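Local coordinates for protelomerase (PDB 4F43) that cuts replicated telomere junctions and rejoins the strands into covalently closed hairpin ends, which it also protects, in the linear chromosome system of Agrobacterium tumefaciens, at a contact of chain A with DNA. Coordinates in Å, arbitrary orientation; residue numbers count along the deposited sequence, not the author numbering.

Site 1: a contact of chain A with DNA. Residues 25-30, 71. With nucleotides of chain B.
Val29 and Leu30, in the first turn of helix 28-40, face the phosphate of DA8; the site joins this helix-end phosphate contact to an arginine in the minor groove, and most of it is contact with the DNA backbone. The amide N of Leu30 points at the phosphate oxygen OP1 of DA8, 3.5 Å away and nearly straight at the hydrogen (169°), a weak hydrogen bond. The amino end of the helix is thus turned toward the phosphate, where its dipole would be expected to help hold the negative charge. Leu30 CG also rests 3.7 Å from OP1 of DA8. Val29, with CG1 anti to the backbone N (chi1 177°), is left with CG2 toward the DNA, where it packs 3.9 Å from the deoxyribose carbon C5' of DA8. Alongside, Thr28 OG1 lies 3.5 Å from the same C5' of DA8. From helix 65-82, Tyr71 comes tip first: its phenol OH meets C2' of DA8, while OP2 of DC9 lies in plane at the ring edge.

Toward the bases, Tyr71 OH lies 3.5 Å from C6 of DC9. Arg25, poorly ordered yet burying the most surface here, runs its extended stem along the minor groove, with CD 3.3 Å from the sugar oxygen O4' of DA8. The residues described make no hydrogen bond to a base, so sequence reading is probably weak; Arg25 CD lies 3.4 Å from N3 of DA7.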
loop_
_atom_site.group_PDB
_atom_site.type_symbol
_atom_site.label_atom_id
_atom_site.label_comp_id
_atom_site.label_asym_id
_atom_site.label_seq_id
_atom_site.Cartn_x
_atom_site.Cartn_y
_atom_site.Cartn_z
ATOM N N ARG A 25 3.993 12.605 -20.578
ATOM C CA ARG A 25 3.102 13.731 -20.329
ATOM C C ARG A 25 3.854 14.947 -19.804
ATOM O O ARG A 25 5.002 14.843 -19.370
ATOM C CB ARG A 25 2.023 13.337 -19.318
ATOM C CG ARG A 25 0.842 12.589 -19.904
ATOM C CD ARG A 25 -0.151 12.225 -18.813
ATOM N NE ARG A 25 -1.463 11.874 -19.348
ATOM C CZ ARG A 25 -2.460 12.740 -19.502
ATOM N NH1 ARG A 25 -3.622 12.336 -19.995
ATOM N NH2 ARG A 25 -2.294 14.010 -19.162
ATOM N N LYS A 26 3.194 16.098 -19.844
ATOM C CA LYS A 26 3.738 17.312 -19.249
ATOM C C LYS A 26 3.221 17.468 -17.825
ATOM O O LYS A 26 2.013 17.424 -17.592
ATOM C CB LYS A 26 3.372 18.539 -20.085
ATOM C CG LYS A 26 4.111 18.621 -21.407
ATOM C CD LYS A 26 5.616 18.632 -21.192
ATOM C CE LYS A 26 6.364 18.656 -22.515
ATOM N NZ LYS A 26 7.840 18.622 -22.324
ATOM N N PRO A 27 4.139 17.654 -16.865
ATOM C CA PRO A 27 3.800 17.741 -15.439
ATOM C C PRO A 27 2.964 18.973 -15.094
ATOM O O PRO A 27 3.416 19.816 -14.320
ATOM C CB PRO A 27 5.171 17.828 -14.762
ATOM C CG PRO A 27 6.070 18.397 -15.803
ATOM C CD PRO A 27 5.582 17.831 -17.102
ATOM N N THR A 28 1.757 19.057 -15.648
ATOM C CA THR A 28 0.884 20.214 -15.459
ATOM C C THR A 28 0.511 20.453 -13.997
ATOM O O THR A 28 0.550 21.587 -13.516
ATOM C CB THR A 28 -0.409 20.081 -16.290
ATOM O OG1 THR A 28 -1.108 18.891 -15.906
ATOM C CG2 THR A 28 -0.083 20.016 -17.774
ATOM N N VAL A 29 0.146 19.382 -13.299
ATOM C CA VAL A 29 -0.262 19.480 -11.900
ATOM C C VAL A 29 0.890 19.953 -11.014
ATOM O O VAL A 29 0.717 20.844 -10.179
ATOM C CB VAL A 29 -0.797 18.134 -11.373
ATOM C CG1 VAL A 29 -1.155 18.242 -9.899
ATOM C CG2 VAL A 29 -2.001 17.684 -12.188
ATOM N N LEU A 30 2.061 19.353 -11.204
ATOM C CA LEU A 30 3.264 19.758 -10.481
ATOM C C LEU A 30 3.575 21.230 -10.737
ATOM O O LEU A 30 4.025 21.946 -9.842
ATOM C CB LEU A 30 4.455 18.889 -10.894
ATOM C CG LEU A 30 4.388 17.403 -10.540
ATOM C CD1 LEU A 30 5.521 16.639 -11.209
ATOM C CD2 LEU A 30 4.432 17.213 -9.033
ATOM N N TYR A 71 -5.044 14.996 -4.892
ATOM C CA TYR A 71 -4.388 16.239 -5.287
ATOM C C TYR A 71 -4.346 17.233 -4.137
ATOM O O TYR A 71 -3.362 17.948 -3.964
ATOM C CB TYR A 71 -5.084 16.865 -6.496
ATOM C CG TYR A 71 -4.778 16.171 -7.800
ATOM C CD1 TYR A 71 -3.945 15.059 -7.843
ATOM C CD2 TYR A 71 -5.309 16.637 -8.995
ATOM C CE1 TYR A 71 -3.661 14.426 -9.034
ATOM C CE2 TYR A 71 -5.028 16.011 -10.191
ATOM C CZ TYR A 71 -4.204 14.905 -10.204
ATOM O OH TYR A 71 -3.921 14.276 -11.392
ATOM P P DA B 7 7.777 11.667 -15.075
ATOM O OP1 DA B 7 8.772 12.700 -14.710
ATOM O OP2 DA B 7 7.849 10.329 -14.447
ATOM O "O5'" DA B 7 6.307 12.243 -14.822
ATOM C "C5'" DA B 7 5.883 13.423 -15.500
ATOM C "C4'" DA B 7 4.368 13.470 -15.629
ATOM O "O4'" DA B 7 3.907 12.215 -16.196
ATOM C "C3'" DA B 7 3.599 13.645 -14.320
ATOM O "O3'" DA B 7 2.437 14.439 -14.550
ATOM C "C2'" DA B 7 3.232 12.208 -13.972
ATOM C "C1'" DA B 7 2.919 11.660 -15.353
ATOM N N9 DA B 7 2.978 10.203 -15.408
ATOM C C8 DA B 7 3.909 9.391 -14.821
ATOM N N7 DA B 7 3.709 8.114 -15.042
ATOM C C5 DA B 7 2.564 8.085 -15.822
ATOM C C6 DA B 7 1.828 7.027 -16.392
ATOM N N6 DA B 7 2.152 5.736 -16.253
ATOM N N1 DA B 7 0.736 7.345 -17.116
ATOM C C2 DA B 7 0.408 8.634 -17.256
ATOM N N3 DA B 7 1.019 9.714 -16.772
ATOM C C4 DA B 7 2.101 9.365 -16.056
ATOM P P DA B 8 1.623 15.077 -13.316
ATOM O OP1 DA B 8 2.033 16.491 -13.177
ATOM O OP2 DA B 8 1.756 14.169 -12.154
ATOM O "O5'" DA B 8 0.103 15.026 -13.807
ATOM C "C5'" DA B 8 -0.263 15.628 -15.041
ATOM C "C4'" DA B 8 -1.395 14.859 -15.698
ATOM O "O4'" DA B 8 -1.002 13.468 -15.823
ATOM C "C3'" DA B 8 -2.718 14.864 -14.937
ATOM O "O3'" DA B 8 -3.800 14.980 -15.848
ATOM C "C2'" DA B 8 -2.733 13.509 -14.239
ATOM C "C1'" DA B 8 -1.979 12.638 -15.233
ATOM N N9 DA B 8 -1.312 11.500 -14.609
ATOM C C8 DA B 8 -0.267 11.530 -13.726
ATOM N N7 DA B 8 0.124 10.340 -13.333
ATOM C C5 DA B 8 -0.722 9.472 -14.004
ATOM C C6 DA B 8 -0.830 8.066 -14.022
ATOM N N6 DA B 8 -0.045 7.246 -13.314
ATOM N N1 DA B 8 -1.787 7.528 -14.805
ATOM C C2 DA B 8 -2.578 8.338 -15.517
ATOM N N3 DA B 8 -2.572 9.666 -15.581
ATOM C C4 DA B 8 -1.612 10.173 -14.794
ATOM P P DC B 9 -5.245 15.451 -15.329
ATOM O OP1 DC B 9 -6.007 15.950 -16.495
ATOM O OP2 DC B 9 -5.044 16.320 -14.148
ATOM O "O5'" DC B 9 -5.920 14.094 -14.818
ATOM C "C5'" DC B 9 -6.267 13.084 -15.756
ATOM C "C4'" DC B 9 -6.570 11.769 -15.061
ATOM O "O4'" DC B 9 -5.362 11.214 -14.487
ATOM C "C3'" DC B 9 -7.568 11.844 -13.905
ATOM O "O3'" DC B 9 -8.797 11.238 -14.295
ATOM C "C2'" DC B 9 -6.898 11.080 -12.761
ATOM C "C1'" DC B 9 -5.791 10.324 -13.483
ATOM N N1 DC B 9 -4.640 9.925 -12.623
ATOM C C2 DC B 9 -4.314 8.569 -12.537
ATOM O O2 DC B 9 -4.990 7.759 -13.182
ATOM N N3 DC B 9 -3.272 8.188 -11.759
ATOM C C4 DC B 9 -2.574 9.105 -11.087
ATOM N N4 DC B 9 -1.554 8.676 -10.333
ATOM C C5 DC B 9 -2.894 10.495 -11.160
ATOM C C6 DC B 9 -3.925 10.860 -11.933
#

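Site 2: a contact of chain A with DNA. Residues 73, 76, 94, 100. With nucleotides of chain B.
Thr73 and Arg76 form a phosphate anchor, gripping DT20 through different oxygens. Direct hydrogen bonds hold this phosphate. The hydroxyl OG1 of Thr73 donates to OP2 of DT20 over 2.6 Å; with chi1 at -64°, OG1 stands beside the backbone N and anti to the carbonyl carbon, while CG2 is directed to the deoxyribose of the same nucleotide. Arg76 uses its NE hydrogen, bonding to OP1 of DT20 at 3.0 Å, and this pair is also a salt bridge. The oxygen lies at the guanidinium edge, just 7° out of its plane, although the bond is bent at the hydrogen (138°). A turn at chi3 in an otherwise extended stem brings NE, rather than the terminal nitrogens, to the phosphate.

A water bonds to Thr73 OG1 and to the phenol OH of Tyr100, the latter 3.2 Å from the water oxygen. Its contact with OP2 of DT20 is implausibly short, which leaves a bridge to the DNA doubtful.

The remaining contacts are looser. Tyr100 lays one side of its ring against the sugar of DA19, with CZ 3.6 Å from C5' of DA19. The C8 edge of the same adenine points at the face of the Tyr100 ring near its rim, C8 of DA19 lying 3.8 Å from CD1 of Tyr100. Thr94 OG1 approaches the DA19 phosphate, 3.3 Å from OP2. The direct hydrogen bonds go to phosphate oxygens; base contact is the Tyr100-adenine packing, which would read little sequence.

Thr94, in a loop, and Tyr100 of helix 97-115 carry the contact one nucleotide back along the strand, to DA19, so that the side of helix 65-82, the loop and helix 97-115 together line the DA19-DT20 backbone.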
loop_
_atom_site.group_PDB
_atom_site.type_symbol
_atom_site.label_atom_id
_atom_site.label_comp_id
_atom_site.label_asym_id
_atom_site.label_seq_id
_atom_site.Cartn_x
_atom_site.Cartn_y
_atom_site.Cartn_z
ATOM N N THR A 73 -4.216 16.373 -1.045
ATOM C CA THR A 73 -3.126 15.840 -0.230
ATOM C C THR A 73 -1.776 16.334 -0.751
ATOM O O THR A 73 -0.910 16.738 0.030
ATOM C CB THR A 73 -3.143 14.300 -0.189
ATOM O OG1 THR A 73 -4.342 13.850 0.455
ATOM C CG2 THR A 73 -1.937 13.768 0.571
ATOM N N ARG A 76 -1.372 20.100 0.119
ATOM C CA ARG A 76 -1.147 20.243 1.555
ATOM C C ARG A 76 0.260 19.818 1.970
ATOM O O ARG A 76 0.908 20.498 2.770
ATOM C CB ARG A 76 -2.196 19.459 2.347
ATOM C CG ARG A 76 -3.607 20.000 2.199
ATOM C CD ARG A 76 -4.596 19.188 3.016
ATOM N NE ARG A 76 -4.285 19.241 4.441
ATOM C CZ ARG A 76 -4.672 20.221 5.252
ATOM N NH1 ARG A 76 -5.389 21.230 4.777
ATOM N NH2 ARG A 76 -4.344 20.191 6.537
ATOM N N THR A 94 -8.067 22.926 2.238
ATOM C CA THR A 94 -8.602 21.621 2.596
ATOM C C THR A 94 -9.872 21.337 1.803
ATOM O O THR A 94 -10.475 22.247 1.233
ATOM C CB THR A 94 -8.902 21.519 4.104
ATOM O OG1 THR A 94 -9.282 20.176 4.428
ATOM C CG2 THR A 94 -10.024 22.472 4.492
ATOM N N TYR A 100 -15.521 14.352 1.895
ATOM C CA TYR A 100 -14.903 13.270 2.655
ATOM C C TYR A 100 -15.942 12.294 3.200
ATOM O O TYR A 100 -15.695 11.090 3.279
ATOM C CB TYR A 100 -14.061 13.842 3.798
ATOM C CG TYR A 100 -12.860 14.630 3.329
ATOM C CD1 TYR A 100 -11.979 14.097 2.399
ATOM C CD2 TYR A 100 -12.614 15.911 3.806
ATOM C CE1 TYR A 100 -10.882 14.811 1.963
ATOM C CE2 TYR A 100 -11.519 16.635 3.373
ATOM C CZ TYR A 100 -10.656 16.079 2.454
ATOM O OH TYR A 100 -9.566 16.797 2.022
ATOM P P DA B 19 -9.593 17.951 6.980
ATOM O OP1 DA B 19 -8.294 18.636 7.157
ATOM O OP2 DA B 19 -10.844 18.740 6.929
ATOM O "O5'" DA B 19 -9.526 17.066 5.649
ATOM C "C5'" DA B 19 -8.271 16.736 5.060
ATOM C "C4'" DA B 19 -7.660 15.478 5.653
ATOM O "O4'" DA B 19 -8.631 14.409 5.713
ATOM C "C3'" DA B 19 -6.544 14.851 4.831
ATOM O "O3'" DA B 19 -5.300 15.498 5.063
ATOM C "C2'" DA B 19 -6.515 13.415 5.346
ATOM C "C1'" DA B 19 -7.897 13.226 5.971
ATOM N N9 DA B 19 -8.609 12.062 5.449
ATOM C C8 DA B 19 -9.769 12.038 4.725
ATOM N N7 DA B 19 -10.163 10.829 4.399
ATOM C C5 DA B 19 -9.198 10.001 4.949
ATOM C C6 DA B 19 -9.033 8.600 4.960
ATOM N N6 DA B 19 -9.879 7.741 4.378
ATOM N N1 DA B 19 -7.955 8.107 5.601
ATOM C C2 DA B 19 -7.102 8.953 6.188
ATOM N N3 DA B 19 -7.151 10.282 6.244
ATOM C C4 DA B 19 -8.233 10.747 5.598
ATOM P P DT B 20 -4.115 15.373 3.985
ATOM O OP1 DT B 20 -3.120 16.428 4.280
ATOM O OP2 DT B 20 -4.729 15.289 2.641
ATOM O "O5'" DT B 20 -3.443 13.962 4.325
ATOM C "C5'" DT B 20 -2.751 13.777 5.556
ATOM C "C4'" DT B 20 -2.049 12.431 5.586
ATOM O "O4'" DT B 20 -3.033 11.371 5.494
ATOM C "C3'" DT B 20 -1.057 12.191 4.450
ATOM O "O3'" DT B 20 0.089 11.499 4.933
ATOM C "C2'" DT B 20 -1.852 11.336 3.467
ATOM C "C1'" DT B 20 -2.728 10.523 4.408
ATOM N N1 DT B 20 -4.000 10.104 3.775
ATOM C C2 DT B 20 -4.342 8.772 3.768
ATOM O O2 DT B 20 -3.650 7.901 4.264
ATOM N N3 DT B 20 -5.537 8.498 3.155
ATOM C C4 DT B 20 -6.404 9.395 2.561
ATOM O O4 DT B 20 -7.456 9.037 2.036
ATOM C C5 DT B 20 -5.976 10.772 2.606
ATOM C C7 DT B 20 -6.821 11.849 2.001
ATOM C C6 DT B 20 -4.813 11.057 3.201
HETATM O O HOH W 1 -6.764 15.444 1.343
#

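Sites 1 and 2 are centred about 18 Å apart, measured between the means of their C-alpha atoms, and helix 65-82 joins them: Tyr71 contributes to site 1, Thr73 and Arg76 to site 2. One helix therefore touches two stretches of the same 32-nucleotide chain that are separated by about ten nucleotides. Helix 28-40 adds to the first stretch and helix 97-115 to the second. Because both sites engage mainly phosphates and sugars, this part of the protein, within a fragment of the telomere resolvase that carries its catalytic domain, probably fixes the position of the hairpin DNA on the enzyme.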